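Side-chain contact in DNA repair protein RAD7 (Saccharomyces cerevisiae, PDB 5ZB2), which is a component of the global genome repair complex that promotes nucleotide excision repair of nontranscribed DNA, and interacts with Elc1: residues A[285-288]-A[289-293]. Sequence-based numbering, arbitrary orientation.
Sequences SYFF and SKVEL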
ATOM      1  N   SER A 285      39.104  37.686 -10.420  1.00 33.69           N
ATOM      2  CA  SER A 285      40.325  37.666 -11.218  1.00 37.69           C
ATOM      3  C   SER A 285      41.510  37.254 -10.358  1.00 36.35           C
ATOM      4  O   SER A 285      42.309  36.395 -10.745  1.00 36.65           O
ATOM      5  CB  SER A 285      40.575  39.037 -11.847  1.00 40.26           C
ATOM      6  OG  SER A 285      39.580  39.352 -12.802  1.00 52.37           O
ATOM      7  N   TYR A 286      41.621  37.852  -9.170  1.00 35.29           N
ATOM      8  CA  TYR A 286      42.691  37.509  -8.239  1.00 35.28           C
ATOM      9  C   TYR A 286      42.689  36.018  -7.931  1.00 38.26           C
ATOM     10  O   TYR A 286      43.748  35.378  -7.903  1.00 37.18           O
ATOM     11  CB  TYR A 286      42.518  38.345  -6.969  1.00 33.42           C
ATOM     12  CG  TYR A 286      43.335  37.939  -5.766  1.00 35.16           C
ATOM     13  CD1 TYR A 286      44.651  38.363  -5.618  1.00 33.72           C
ATOM     14  CD2 TYR A 286      42.774  37.177  -4.750  1.00 33.42           C
ATOM     15  CE1 TYR A 286      45.392  38.015  -4.508  1.00 34.11           C
ATOM     16  CE2 TYR A 286      43.509  36.824  -3.635  1.00 35.35           C
ATOM     17  CZ  TYR A 286      44.817  37.248  -3.520  1.00 34.12           C
ATOM     18  OH  TYR A 286      45.550  36.900  -2.415  1.00 32.93           O
ATOM     19  N   PHE A 287      41.503  35.440  -7.734  1.00 36.96           N
ATOM     20  CA  PHE A 287      41.412  34.035  -7.355  1.00 36.13           C
ATOM     21  C   PHE A 287      41.716  33.119  -8.534  1.00 37.89           C
ATOM     22  O   PHE A 287      42.434  32.124  -8.388  1.00 36.97           O
ATOM     23  CB  PHE A 287      40.020  33.744  -6.795  1.00 36.87           C
ATOM     24  CG  PHE A 287      39.727  32.286  -6.651  1.00 37.13           C
ATOM     25  CD1 PHE A 287      40.421  31.513  -5.734  1.00 36.10           C
ATOM     26  CD2 PHE A 287      38.751  31.688  -7.429  1.00 35.76           C
ATOM     27  CE1 PHE A 287      40.151  30.165  -5.601  1.00 37.55           C
ATOM     28  CE2 PHE A 287      38.471  30.339  -7.300  1.00 38.46           C
ATOM     29  CZ  PHE A 287      39.173  29.574  -6.386  1.00 38.44           C
ATOM     30  N   PHE A 288      41.164  33.426  -9.711  1.00 38.61           N
ATOM     31  CA  PHE A 288      41.330  32.535 -10.853  1.00 39.43           C
ATOM     32  C   PHE A 288      42.778  32.481 -11.329  1.00 43.44           C
ATOM     33  O   PHE A 288      43.232  31.431 -11.799  1.00 45.37           O
ATOM     34  CB  PHE A 288      40.413  32.970 -12.001  1.00 40.63           C
ATOM     35  CG  PHE A 288      38.950  32.673 -11.769  1.00 40.55           C
ATOM     36  CD1 PHE A 288      38.547  31.522 -11.108  1.00 39.81           C
ATOM     37  CD2 PHE A 288      37.981  33.550 -12.217  1.00 39.95           C
ATOM     38  CE1 PHE A 288      37.206  31.256 -10.901  1.00 40.44           C
ATOM     39  CE2 PHE A 288      36.636  33.287 -12.014  1.00 42.40           C
ATOM     40  CZ  PHE A 288      36.249  32.143 -11.356  1.00 42.61           C
ATOM     41  N   SER A 289      43.523  33.584 -11.224  1.00 42.96           N
ATOM     42  CA  SER A 289      44.911  33.554 -11.665  1.00 46.19           C
ATOM     43  C   SER A 289      45.773  32.674 -10.771  1.00 47.15           C
ATOM     44  O   SER A 289      46.831  32.214 -11.210  1.00 47.43           O
ATOM     45  CB  SER A 289      45.487  34.969 -11.717  1.00 46.16           C
ATOM     46  OG  SER A 289      45.703  35.478 -10.415  1.00 43.86           O
ATOM     47  N   LYS A 290      45.336  32.413  -9.539  1.00 45.32           N
ATOM     48  CA  LYS A 290      46.130  31.606  -8.620  1.00 47.09           C
ATOM     49  C   LYS A 290      45.977  30.113  -8.890  1.00 47.99           C
ATOM     50  O   LYS A 290      46.938  29.353  -8.733  1.00 48.80           O
ATOM     51  CB  LYS A 290      45.730  31.919  -7.179  1.00 47.39           C
ATOM     52  CG  LYS A 290      46.428  31.054  -6.144  1.00 55.91           C
ATOM     53  CD  LYS A 290      45.917  31.345  -4.752  1.00 55.48           C
ATOM     54  CE  LYS A 290      46.744  30.635  -3.695  1.00 64.25           C
ATOM     55  NZ  LYS A 290      46.674  29.152  -3.823  1.00 66.91           N
ATOM     56  N   VAL A 291      44.788  29.672  -9.290  1.00 46.57           N
ATOM     57  CA  VAL A 291      44.478  28.252  -9.360  1.00 47.50           C
ATOM     58  C   VAL A 291      44.352  27.821 -10.815  1.00 48.84           C
ATOM     59  O   VAL A 291      44.196  28.635 -11.729  1.00 49.11           O
ATOM     60  CB  VAL A 291      43.193  27.910  -8.577  1.00 45.84           C
ATOM     61  CG1 VAL A 291      43.332  28.345  -7.126  1.00 44.34           C
ATOM     62  CG2 VAL A 291      41.971  28.561  -9.223  1.00 44.32           C
ATOM     63  N   GLU A 292      44.424  26.509 -11.020  1.00 50.86           N
ATOM     64  CA  GLU A 292      44.236  25.893 -12.326  1.00 55.69           C
ATOM     65  C   GLU A 292      42.927  25.117 -12.307  1.00 53.69           C
ATOM     66  O   GLU A 292      42.757  24.197 -11.500  1.00 50.58           O
ATOM     67  CB  GLU A 292      45.405  24.971 -12.674  1.00 63.56           C
ATOM     68  CG  GLU A 292      46.737  25.687 -12.794  1.00 72.57           C
ATOM     69  CD  GLU A 292      47.869  24.753 -13.183  1.00 91.46           C
ATOM     70  OE1 GLU A 292      47.632  23.529 -13.260  1.00 89.23           O
ATOM     71  OE2 GLU A 292      48.994  25.246 -13.415  1.00109.97           O
ATOM     72  N   LEU A 293      42.006  25.492 -13.192  1.00 54.66           N
ATOM     73  CA  LEU A 293      40.682  24.886 -13.229  1.00 53.40           C
ATOM     74  C   LEU A 293      40.533  23.966 -14.434  1.00 55.19           C
ATOM     75  O   LEU A 293      39.612  24.133 -15.241  1.00 54.43           O
ATOM     76  CB  LEU A 293      39.617  25.981 -13.255  1.00 51.14           C
ATOM     77  CG  LEU A 293      39.649  26.906 -12.038  1.00 49.50           C
ATOM     78  CD1 LEU A 293      38.875  28.184 -12.299  1.00 50.00           C
ATOM     79  CD2 LEU A 293      39.091  26.179 -10.829  1.00 49.48           C
TER
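Phe288 and Leu293 meet on the buried side of a helix end, where the chain leaves helix 281-290. Leu293 CD1 lies 3.6 Å from Phe288 CD1 and also touches CE1, a methyl set obliquely against the ring. With CG anti to its own carbonyl carbon and beside the backbone N (chi1 -73°), Phe288 brings the CD1/CE1 side of its ring to Leu293 CD1; Phe301 and Glu314 also touch Phe288. Phe287 takes a different chi1, with CG anti to the backbone N (168°), and receives Val291: CG1 stands 4.0 Å from ring atom CE1, while CG2 sits above one face, displaced toward the rim near CZ. An alanine in place of Val291 would probably leave this face of Phe287 without its methyl cover and open a gap beside Phe287 CE1 and CZ, where the two methyls now pack. On the outer side, Ser289 N donates to Ser285 O at 3.1 Å, nearly straight, and Ser289 OG turns back on Tyr286 O at 3.2 Å, approaching from above the carbonyl plane. Lys290 N reaches Phe287 O at 3.1 Å and, more weakly, Val291 N reaches Phe288 O at 3.4 Å, each three residues back. Thr259 and Ile262 also touch Phe287, and Leu315 meets Leu293. Such a helix end, dropping aromatic and aliphatic side chains into the core before strand 298-300, is typical of the convex side of a leucine-rich repeat solenoid.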